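Local coordinates for protein fructosyl amine: oxygen oxidoreductase (Aspergillus fumigatus, PDB 3DJE) that oxidatively deglycates fructosyl amino acids with a bound FAD cofactor, as a fructosamine oxidase (amadoriase) related to monomeric sarcosine oxidases, at residues Gly137-Asp142 against Glu319-Leu324; Asn194-Gly199 against Tyr353-Leu358; Asp226-Leu231 against Ile393-Asp398. One frame throughout, in Å; residues are numbered along the deposited sequence.

Contact 1 (Gly137-Asp142 against Glu319-Leu324); sequences GVLQGD and ETMPQL
Gly137 and Val138 turn their carbonyl oxygens toward the amide end of Gln323. The nearly straight bond runs from Gln323 NE2 to Val138 O at 2.8 Å, while Gly137 O receives Gln140 NE2 of its own loop at 2.9 Å. Gly137 has a positive phi of 106°, where a CB would jam against the preceding carbonyl, so glycine suits the bend. The same Val138 O lies 3.3 Å from Met321 CG, Met321 being a selenomethionine, and the branch CG1 of Val138 faces its selenium. Leu139 CD2 crosses the Met321 chain obliquely at CG, 3.9 Å away; Phe265 of strand 263-265 lies against both residues. All this joins the loop between helix 127-131 and strand 147-151 to the C-terminal end of helix 307-320, at the periphery of the chain and far from the flavin. Gln140 lays its amide flat over that of Gln323, the planes only 7° apart, with Gln140 CD 3.3 Å from Gln323 OE1. In Gln323 the bend at chi2 (-81°) turns the CD end toward the first loop. Its NE2 has a further partner in Tyr251 OH. Two glutamines suit this stack, since each can offer an NH2 to a carbonyl of the loop. Gly141 N donates to Thr320 O at 2.9 Å from well above the carbonyl plane. A CB here would collide with Glu319 O and Thr320 N, whereas bare glycine comes within 3.4 Å of Pro322 CD through its N. Asp142, at the edge, directs OD1 to a salt bridge with Arg131.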
# COMPACT_ATOMS: atom_id res chain seq x y z
N GLY A 137 6.66 -12.18 28.29
CA GLY A 137 7.78 -12.69 27.50
C GLY A 137 7.80 -12.21 26.07
O GLY A 137 8.81 -12.36 25.36
N VAL A 138 6.68 -11.63 25.62
CA VAL A 138 6.61 -11.12 24.25
C VAL A 138 7.04 -9.65 24.19
O VAL A 138 8.04 -9.32 23.57
CB VAL A 138 5.20 -11.27 23.61
CG1 VAL A 138 5.16 -10.59 22.25
CG2 VAL A 138 4.81 -12.74 23.48
N LEU A 139 6.30 -8.77 24.85
CA LEU A 139 6.62 -7.35 24.82
C LEU A 139 7.44 -6.99 26.05
O LEU A 139 6.91 -6.42 27.02
CB LEU A 139 5.35 -6.51 24.69
CG LEU A 139 4.54 -6.75 23.41
CD1 LEU A 139 3.21 -5.99 23.49
CD2 LEU A 139 5.31 -6.35 22.14
N GLN A 140 8.73 -7.28 25.97
CA GLN A 140 9.65 -7.16 27.11
C GLN A 140 10.23 -5.76 27.28
O GLN A 140 10.86 -5.46 28.30
CB GLN A 140 10.80 -8.15 26.95
CG GLN A 140 10.38 -9.61 27.01
CD GLN A 140 11.57 -10.54 27.08
OE1 GLN A 140 12.62 -10.19 27.63
NE2 GLN A 140 11.42 -11.73 26.51
N GLY A 141 10.04 -4.90 26.28
CA GLY A 141 10.69 -3.60 26.23
C GLY A 141 10.11 -2.54 27.15
O GLY A 141 9.09 -2.76 27.81
N ASP A 142 10.78 -1.39 27.19
CA ASP A 142 10.41 -0.31 28.11
C ASP A 142 9.53 0.76 27.48
O ASP A 142 9.10 1.69 28.17
CB ASP A 142 11.67 0.32 28.72
CG ASP A 142 12.37 -0.60 29.70
OD1 ASP A 142 11.77 -1.61 30.14
OD2 ASP A 142 13.55 -0.32 30.03
N GLU A 319 13.07 -1.28 21.95
CA GLU A 319 12.04 -0.60 22.74
C GLU A 319 10.81 -1.46 23.02
O GLU A 319 9.99 -1.09 23.86
CB GLU A 319 11.59 0.68 22.02
CG GLU A 319 12.69 1.72 21.85
CD GLU A 319 12.20 3.04 21.25
OE1 GLU A 319 10.99 3.20 20.98
OE2 GLU A 319 13.06 3.92 21.04
N THR A 320 10.70 -2.60 22.33
CA THR A 320 9.46 -3.38 22.32
C THR A 320 9.69 -4.86 22.60
O THR A 320 9.14 -5.42 23.55
CB THR A 320 8.75 -3.24 20.95
OG1 THR A 320 9.65 -3.60 19.90
CG2 THR A 320 8.29 -1.81 20.73
N MSE A 321 10.49 -5.50 21.74
CA MSE A 321 10.83 -6.91 21.87
C MSE A 321 12.35 -7.06 21.88
O MSE A 321 12.94 -7.58 20.94
CB MSE A 321 10.21 -7.70 20.72
CG MSE A 321 8.71 -7.64 20.77
SE MSE A 321 7.87 -8.74 19.44
CE MSE A 321 8.61 -7.93 17.84
N PRO A 322 13.00 -6.57 22.95
CA PRO A 322 14.48 -6.52 22.94
C PRO A 322 15.13 -7.90 22.82
O PRO A 322 16.28 -8.00 22.34
CB PRO A 322 14.82 -5.83 24.28
CG PRO A 322 13.61 -6.00 25.12
CD PRO A 322 12.43 -6.02 24.19
N GLN A 323 14.41 -8.94 23.22
CA GLN A 323 14.90 -10.33 23.08
C GLN A 323 15.12 -10.74 21.61
O GLN A 323 15.86 -11.68 21.30
CB GLN A 323 13.97 -11.31 23.81
CG GLN A 323 12.61 -11.60 23.13
CD GLN A 323 11.54 -10.55 23.38
OE1 GLN A 323 11.80 -9.50 23.98
NE2 GLN A 323 10.33 -10.82 22.90
N LEU A 324 14.49 -10.00 20.69
CA LEU A 324 14.59 -10.27 19.26
C LEU A 324 15.50 -9.30 18.52
O LEU A 324 15.74 -9.47 17.32
CB LEU A 324 13.19 -10.26 18.62
CG LEU A 324 12.17 -11.28 19.12
CD1 LEU A 324 10.88 -11.23 18.29
CD2 LEU A 324 12.77 -12.70 19.09

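Contact 2 (Asn194-Gly199 against Tyr353-Leu358); sequences NNDVKG and YHSLVL
Asp196 and Tyr353 bring their CA atoms to 4.3 Å where the start of strand 196-202 meets a type I turn, Tyr353 to Leu356, that leads into strand 356-360. The three-stranded antiparallel sheet containing the first strand thus packs by its hairpin end against the approach to a strand of the Rossmann-type sheet of the FAD-binding domain. Asp196 carries the contact. Its CG stands anti to the backbone N (chi1 -166°), and the carboxylate grips Ser355 twice: Asp196 OD1 takes Ser355 N at 2.9 Å on its syn lone pair, and Asp196 OD2 takes Ser355 OG at 2.6 Å. Lys198 NZ forms a salt bridge to Asp196 OD2 from the anti side, 2.9 Å away, which would help to keep the carboxylate ionised. Serine suits the turn because its short hydroxyl and its amide can serve one carboxylate together. Val197 presents CG2 to Tyr353 CD2 and its CB to that of Leu356, a branched apolar side chain that can touch both residues at once; Phe192 meets the Tyr353 ring edge-to-face. A water bridges Asn195 O and His354 N. Asn195 O also lies in the plane of the Tyr353 ring, at its edge, 3.4 Å from Tyr353 CD1.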
# COMPACT_ATOMS: atom_id res chain seq x y z
N ASN A 194 -4.32 9.90 -32.23
CA ASN A 194 -5.36 10.93 -32.36
C ASN A 194 -5.84 11.48 -31.01
O ASN A 194 -7.05 11.57 -30.74
CB ASN A 194 -6.51 10.40 -33.22
CG ASN A 194 -6.10 10.15 -34.66
OD1 ASN A 194 -5.34 10.94 -35.24
ND2 ASN A 194 -6.58 9.05 -35.25
N ASN A 195 -4.87 11.87 -30.17
CA ASN A 195 -5.10 12.44 -28.84
C ASN A 195 -5.92 11.56 -27.90
O ASN A 195 -6.66 12.06 -27.06
CB ASN A 195 -5.68 13.86 -28.92
CG ASN A 195 -4.64 14.89 -29.31
OD1 ASN A 195 -3.47 14.58 -29.52
ND2 ASN A 195 -5.08 16.15 -29.41
N ASP A 196 -5.76 10.25 -28.04
CA ASP A 196 -6.38 9.32 -27.11
C ASP A 196 -5.40 8.17 -26.87
O ASP A 196 -4.42 8.01 -27.60
CB ASP A 196 -7.69 8.79 -27.72
CG ASP A 196 -8.58 8.08 -26.71
OD1 ASP A 196 -8.32 8.18 -25.50
OD2 ASP A 196 -9.54 7.43 -27.16
N VAL A 197 -5.67 7.40 -25.82
CA VAL A 197 -4.94 6.16 -25.54
C VAL A 197 -5.78 4.98 -26.02
O VAL A 197 -6.93 4.82 -25.59
CB VAL A 197 -4.63 6.01 -24.04
CG1 VAL A 197 -4.17 4.56 -23.72
CG2 VAL A 197 -3.58 7.05 -23.63
N LYS A 198 -5.20 4.18 -26.90
CA LYS A 198 -5.92 3.09 -27.59
C LYS A 198 -5.56 1.70 -27.08
O LYS A 198 -6.04 0.71 -27.63
CB LYS A 198 -5.69 3.15 -29.11
CG LYS A 198 -6.14 4.45 -29.80
CD LYS A 198 -7.57 4.83 -29.47
CE LYS A 198 -8.00 6.05 -30.29
NZ LYS A 198 -9.37 6.53 -29.92
N GLY A 199 -4.73 1.65 -26.04
CA GLY A 199 -4.25 0.37 -25.48
C GLY A 199 -2.78 0.48 -25.10
O GLY A 199 -2.31 1.56 -24.70
N TYR A 353 -7.55 12.29 -22.72
CA TYR A 353 -7.56 10.96 -23.32
C TYR A 353 -8.82 10.21 -22.90
O TYR A 353 -8.86 9.57 -21.84
CB TYR A 353 -6.30 10.17 -22.93
CG TYR A 353 -5.00 10.93 -23.14
CD1 TYR A 353 -4.79 11.67 -24.30
CD2 TYR A 353 -3.99 10.90 -22.18
CE1 TYR A 353 -3.60 12.38 -24.49
CE2 TYR A 353 -2.79 11.59 -22.36
CZ TYR A 353 -2.61 12.33 -23.52
OH TYR A 353 -1.44 13.03 -23.71
N HIS A 354 -9.84 10.32 -23.74
CA HIS A 354 -11.21 9.78 -23.55
C HIS A 354 -11.28 8.33 -23.05
O HIS A 354 -12.16 7.98 -22.26
CB HIS A 354 -11.97 9.95 -24.88
CG HIS A 354 -13.31 9.27 -24.93
ND1 HIS A 354 -13.47 7.97 -25.39
CD2 HIS A 354 -14.55 9.72 -24.62
CE1 HIS A 354 -14.75 7.65 -25.33
NE2 HIS A 354 -15.42 8.68 -24.87
N SER A 355 -10.36 7.49 -23.52
CA SER A 355 -10.42 6.05 -23.29
C SER A 355 -9.60 5.61 -22.09
O SER A 355 -9.60 4.43 -21.76
CB SER A 355 -9.95 5.29 -24.54
OG SER A 355 -10.72 5.63 -25.69
N LEU A 356 -8.90 6.55 -21.45
CA LEU A 356 -8.00 6.22 -20.33
C LEU A 356 -8.66 6.45 -18.97
O LEU A 356 -9.28 7.50 -18.75
CB LEU A 356 -6.70 7.02 -20.43
CG LEU A 356 -5.63 6.78 -19.35
CD1 LEU A 356 -5.09 5.36 -19.44
CD2 LEU A 356 -4.49 7.79 -19.47
N VAL A 357 -8.49 5.48 -18.08
CA VAL A 357 -8.96 5.58 -16.69
C VAL A 357 -7.75 5.41 -15.78
O VAL A 357 -6.97 4.47 -15.95
CB VAL A 357 -10.02 4.50 -16.36
CG1 VAL A 357 -10.57 4.70 -14.94
CG2 VAL A 357 -11.18 4.57 -17.36
N LEU A 358 -7.61 6.31 -14.82
CA LEU A 358 -6.54 6.27 -13.83
C LEU A 358 -7.02 5.58 -12.58
O LEU A 358 -8.10 5.89 -12.09
CB LEU A 358 -6.09 7.69 -13.44
CG LEU A 358 -5.31 8.55 -14.45
CD1 LEU A 358 -4.31 7.70 -15.25
CD2 LEU A 358 -6.26 9.29 -15.37
O HOH W 1 -9.48 11.48 -26.55

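Contact 3 (Asp226-Leu231 against Ile393-Asp398); sequences DFKNQL and IKWNPD
Gln230 meets Trp395 and Asn396 with the two halves of its amide. Gln230 NE2 stands 3.3 Å above the plane of Trp395, over the six-membered ring, and the amide plane is turned 88° from the indole. Gln230 OE1 accepts Asn396 N at 2.8 Å, the donor lying above the carbonyl plane. Around this, Phe227 CD2 approaches Trp395 CZ3 to 3.8 Å with the two rings inclined at 33°, while Asp226 O lies in the indole plane at its edge. Lys228 CB rests on Pro397 CB, and a water links the carbonyl oxygens of these two residues. The loop before strand 232-242 thereby joins the segment between helices 387-393 and 397-400, and Phe227 and Gln230 both touch Leu346 of strand 346-347, at the margin of the Rossmann-type sheet. Gln230 is positioned by a type I' turn, Phe227 to Gln230: Phe227 O receives Gln230 N and, from the opposite face of its plane, Gln230 NE2 at 2.9 Å. A glutamine suits the place: chi2 174° extends the chain to CD, and the amide there offers an acceptor to Asn396 N and a donor to Phe227 O. Farther out, Asp226 OD1 takes Lys228 N in an Asx turn and Asp226 OD2 pairs with Lys228 NZ at 2.8 Å. In the second segment, Trp395 N donates to Asp348 OD2.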
# COMPACT_ATOMS: atom_id res chain seq x y z
N ASP A 226 2.12 11.64 -18.57
CA ASP A 226 2.47 12.87 -17.86
C ASP A 226 1.44 13.18 -16.77
O ASP A 226 0.35 13.66 -17.08
CB ASP A 226 2.56 14.04 -18.85
CG ASP A 226 3.05 15.34 -18.21
OD1 ASP A 226 3.32 15.37 -16.99
OD2 ASP A 226 3.15 16.35 -18.94
N PHE A 227 1.80 12.90 -15.52
CA PHE A 227 0.89 13.18 -14.41
C PHE A 227 0.91 14.61 -13.91
O PHE A 227 0.28 14.93 -12.89
CB PHE A 227 1.13 12.20 -13.25
CG PHE A 227 0.50 10.85 -13.47
CD1 PHE A 227 1.18 9.85 -14.14
CD2 PHE A 227 -0.79 10.60 -13.00
CE1 PHE A 227 0.59 8.59 -14.34
CE2 PHE A 227 -1.40 9.34 -13.19
CZ PHE A 227 -0.71 8.35 -13.87
N LYS A 228 1.65 15.49 -14.59
CA LYS A 228 1.73 16.89 -14.15
C LYS A 228 2.14 17.01 -12.66
O LYS A 228 1.53 17.76 -11.89
CB LYS A 228 0.40 17.61 -14.41
CG LYS A 228 -0.18 17.42 -15.81
CD LYS A 228 0.73 18.02 -16.87
CE LYS A 228 0.11 17.89 -18.26
NZ LYS A 228 1.10 18.24 -19.32
N ASN A 229 3.15 16.24 -12.26
CA ASN A 229 3.71 16.24 -10.91
C ASN A 229 2.76 15.71 -9.84
O ASN A 229 3.02 15.87 -8.65
CB ASN A 229 4.28 17.61 -10.52
CG ASN A 229 5.38 18.07 -11.47
OD1 ASN A 229 6.25 17.29 -11.86
ND2 ASN A 229 5.33 19.34 -11.85
N GLN A 230 1.67 15.06 -10.25
CA GLN A 230 0.71 14.55 -9.25
C GLN A 230 1.21 13.35 -8.44
O GLN A 230 0.70 13.11 -7.34
CB GLN A 230 -0.63 14.21 -9.88
CG GLN A 230 -1.48 15.40 -10.27
CD GLN A 230 -2.71 14.97 -11.02
OE1 GLN A 230 -3.76 14.72 -10.42
NE2 GLN A 230 -2.59 14.86 -12.34
N LEU A 231 2.17 12.60 -8.97
CA LEU A 231 2.63 11.39 -8.27
C LEU A 231 4.09 11.47 -7.84
O LEU A 231 4.95 11.83 -8.64
CB LEU A 231 2.41 10.13 -9.12
CG LEU A 231 0.99 9.79 -9.60
CD1 LEU A 231 1.03 8.56 -10.51
CD2 LEU A 231 0.08 9.54 -8.40
N ILE A 393 -10.99 12.96 -5.45
CA ILE A 393 -10.10 11.99 -6.11
C ILE A 393 -9.85 12.29 -7.60
O ILE A 393 -9.15 11.53 -8.29
CB ILE A 393 -10.65 10.54 -5.99
CG1 ILE A 393 -11.97 10.42 -6.76
CG2 ILE A 393 -10.76 10.15 -4.51
CD1 ILE A 393 -12.63 9.04 -6.76
N LYS A 394 -10.43 13.38 -8.10
CA LYS A 394 -10.32 13.70 -9.53
C LYS A 394 -8.90 14.06 -9.97
O LYS A 394 -8.05 14.38 -9.15
CB LYS A 394 -11.26 14.85 -9.89
CG LYS A 394 -10.94 16.15 -9.20
CD LYS A 394 -11.77 17.25 -9.81
CE LYS A 394 -11.66 18.53 -9.04
NZ LYS A 394 -12.63 19.51 -9.63
N TRP A 395 -8.67 13.99 -11.29
CA TRP A 395 -7.45 14.53 -11.90
C TRP A 395 -7.25 15.96 -11.41
O TRP A 395 -8.16 16.78 -11.52
CB TRP A 395 -7.59 14.50 -13.43
CG TRP A 395 -6.37 14.90 -14.18
CD1 TRP A 395 -6.09 16.14 -14.70
CD2 TRP A 395 -5.27 14.06 -14.53
NE1 TRP A 395 -4.87 16.12 -15.35
CE2 TRP A 395 -4.35 14.86 -15.26
CE3 TRP A 395 -4.95 12.71 -14.30
CZ2 TRP A 395 -3.13 14.36 -15.75
CZ3 TRP A 395 -3.75 12.20 -14.80
CH2 TRP A 395 -2.85 13.03 -15.52
N ASN A 396 -6.08 16.25 -10.85
CA ASN A 396 -5.88 17.48 -10.09
C ASN A 396 -4.47 18.07 -10.23
O ASN A 396 -3.71 18.07 -9.26
CB ASN A 396 -6.18 17.21 -8.60
CG ASN A 396 -6.58 18.47 -7.81
OD1 ASN A 396 -7.06 18.36 -6.68
ND2 ASN A 396 -6.40 19.64 -8.40
N PRO A 397 -4.11 18.58 -11.42
CA PRO A 397 -2.76 19.14 -11.55
C PRO A 397 -2.52 20.37 -10.65
O PRO A 397 -1.39 20.62 -10.23
CB PRO A 397 -2.67 19.53 -13.03
CG PRO A 397 -4.07 19.66 -13.47
CD PRO A 397 -4.87 18.69 -12.68
N ASP A 398 -3.58 21.11 -10.36
CA ASP A 398 -3.44 22.36 -9.59
C ASP A 398 -2.94 22.16 -8.16
O ASP A 398 -2.23 23.01 -7.63
CB ASP A 398 -4.75 23.16 -9.60
CG ASP A 398 -5.10 23.69 -10.99
OD1 ASP A 398 -4.19 23.80 -11.84
OD2 ASP A 398 -6.28 23.99 -11.24
O HOH W 2 0.85 20.46 -11.73

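Overall arrangement
Contacts 2 and 3 are neighbours, their centres about 16 Å apart. Leu358, on the strand segment of contact 2, touches contact 3: Leu358 CD2 meets Trp395 CE3 at 3.8 Å and Leu358 CD1 meets Phe227 CZ at 3.9 Å. Contact 2 reaches into the Rossmann-type sheet through strand 356-360, and contact 3 packs beside it. The Phe227 side chain comes to about 10 Å from the FAD and that of Leu356 to about 12 Å. Contact 1 lies on the opposite side of the chain's centre, about 53 Å from contact 2 and 44 Å from contact 3 between centres, and away from the flavin and the bound thio-fructopyranose ligand (FSA). Along the sequence all three contacts interleave.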